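Local coordinates for protein Alpha/beta hydrolase (Enterobacter asburiae, PDB 6KMO) that probably hydrolyses carboxylic ester bonds, as an esterase or lipase of the alpha/beta hydrolase fold, at residues A[319-322]-A[323-327]. The protein carries 2 engineered substitutions. Sequence-based numbering, arbitrary orientation.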
loop_
_atom_site.group_PDB
_atom_site.type_symbol
_atom_site.label_atom_id
_atom_site.label_comp_id
_atom_site.label_asym_id
_atom_site.label_seq_id
_atom_site.Cartn_x
_atom_site.Cartn_y
_atom_site.Cartn_z
ATOM N N PRO A 319 8.086 -4.669 -10.027
ATOM C CA PRO A 319 8.347 -3.668 -8.987
ATOM C C PRO A 319 7.267 -3.598 -7.931
ATOM O O PRO A 319 7.584 -3.544 -6.735
ATOM C CB PRO A 319 8.476 -2.364 -9.778
ATOM C CG PRO A 319 9.079 -2.841 -11.091
ATOM C CD PRO A 319 8.379 -4.150 -11.376
ATOM N N THR A 320 5.995 -3.621 -8.342
ATOM C CA THR A 320 4.897 -3.532 -7.387
ATOM C C THR A 320 4.911 -4.698 -6.413
ATOM O O THR A 320 4.553 -4.530 -5.245
ATOM C CB THR A 320 3.566 -3.503 -8.134
ATOM O OG1 THR A 320 3.461 -2.297 -8.884
ATOM C CG2 THR A 320 2.360 -3.590 -7.197
ATOM N N VAL A 321 5.242 -5.897 -6.884
ATOM C CA VAL A 321 5.274 -7.068 -6.011
ATOM C C VAL A 321 6.297 -6.872 -4.907
ATOM O O VAL A 321 6.012 -7.073 -3.720
ATOM C CB VAL A 321 5.553 -8.345 -6.830
ATOM C CG1 VAL A 321 5.874 -9.527 -5.912
ATOM C CG2 VAL A 321 4.363 -8.653 -7.743
ATOM N N LYS A 322 7.518 -6.497 -5.281
ATOM C CA LYS A 322 8.569 -6.331 -4.293
ATOM C C LYS A 322 8.184 -5.295 -3.256
ATOM O O LYS A 322 8.383 -5.503 -2.052
ATOM C CB LYS A 322 9.868 -5.942 -4.985
ATOM C CG LYS A 322 10.396 -7.069 -5.882
ATOM C CD LYS A 322 11.842 -6.843 -6.331
ATOM C CE LYS A 322 11.936 -5.923 -7.511
ATOM N NZ LYS A 322 13.357 -5.848 -7.989
ATOM N N VAL A 323 7.587 -4.188 -3.695
ATOM C CA VAL A 323 7.184 -3.152 -2.755
ATOM C C VAL A 323 6.009 -3.625 -1.908
ATOM O O VAL A 323 6.016 -3.454 -0.688
ATOM C CB VAL A 323 6.893 -1.838 -3.502
ATOM C CG1 VAL A 323 6.196 -0.819 -2.588
ATOM C CG2 VAL A 323 8.195 -1.281 -4.060
ATOM N N ALA A 324 4.999 -4.240 -2.528
ATOM C CA ALA A 324 3.832 -4.677 -1.767
ATOM C C ALA A 324 4.220 -5.632 -0.642
ATOM O O ALA A 324 3.672 -5.557 0.471
ATOM C CB ALA A 324 2.818 -5.354 -2.686
ATOM N N LEU A 325 5.127 -6.566 -0.912
ATOM C CA LEU A 325 5.482 -7.546 0.106
ATOM C C LEU A 325 6.361 -6.923 1.182
ATOM O O LEU A 325 6.212 -7.238 2.368
ATOM C CB LEU A 325 6.126 -8.772 -0.535
ATOM C CG LEU A 325 5.172 -9.524 -1.474
ATOM C CD1 LEU A 325 5.892 -10.710 -2.120
ATOM C CD2 LEU A 325 3.907 -10.006 -0.765
ATOM N N GLU A 326 7.266 -6.019 0.798
ATOM C CA GLU A 326 8.007 -5.250 1.799
ATOM C C GLU A 326 7.052 -4.486 2.713
ATOM O O GLU A 326 7.242 -4.447 3.931
ATOM C CB GLU A 326 8.996 -4.284 1.130
ATOM C CG GLU A 326 9.856 -3.502 2.115
ATOM C CD GLU A 326 10.863 -4.375 2.849
ATOM O OE1 GLU A 326 11.259 -5.429 2.313
ATOM O OE2 GLU A 326 11.286 -3.988 3.960
ATOM N N GLN A 327 6.013 -3.888 2.133
ATOM C CA GLN A 327 5.069 -3.075 2.890
ATOM C C GLN A 327 4.190 -3.924 3.797
ATOM O O GLN A 327 3.858 -3.505 4.919
ATOM C CB GLN A 327 4.241 -2.242 1.904
ATOM C CG GLN A 327 5.049 -1.155 1.208
ATOM C CD GLN A 327 4.232 -0.288 0.288
ATOM O OE1 GLN A 327 3.278 -0.741 -0.339
ATOM N NE2 GLN A 327 4.617 0.976 0.180
#
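Val321 and Leu325, one turn apart on the same helix, lie side by side and point the same way; methyl CG1 of Val321 meets CD1 of Leu325 at 4.0 Å. From the backbone outward, CB of Leu325 lies 3.6 Å from Val321 O, and CG comes closer still, 3.4 Å from Val321 O, because CG stands anti to the carbonyl carbon (chi1 -63°) and leans back over the preceding turn. CD1 then carries on to the valine methyl, while the leucine as a whole packs against Arg120, Leu121 and Asp124 of helix 115-129. Val321 presents CG1 with that methyl anti to its own backbone N (chi1 168°), and its side chain also touches Tyr309. The oxygen that Leu325 brushes is at the same time gripped by the N-H of Leu325, N to Val321 O 3.0 Å, nearly straight at 163°. Three more i to i+4 bonds join the turns: Val323 N to Pro319 O, Ala324 N to Thr320 O (2.8 Å) and Glu326 N to Lys322 O. On another face Val323 sets CG2 3.6 Å from Pro319 O, and with Pro319 and Thr320 packs on the second subunit, at Pro296 and Thr298. The methyl CB of Ala324 sits 3.2 Å from Thr320 O, and both residues touch Tyr302 of strand 297-302. Lys322 reaches out from the helix, and its NZ makes a hydrogen bond with Gln317 OE1. Pro319 occupies the first turn, where its missing N-H costs no helical bond. This is the regular alpha-helical i to i+4 pattern, at the start of the C-terminal helix 319-335 that follows the last strand of the alpha/beta hydrolase sheet and here also lines the dimer contact.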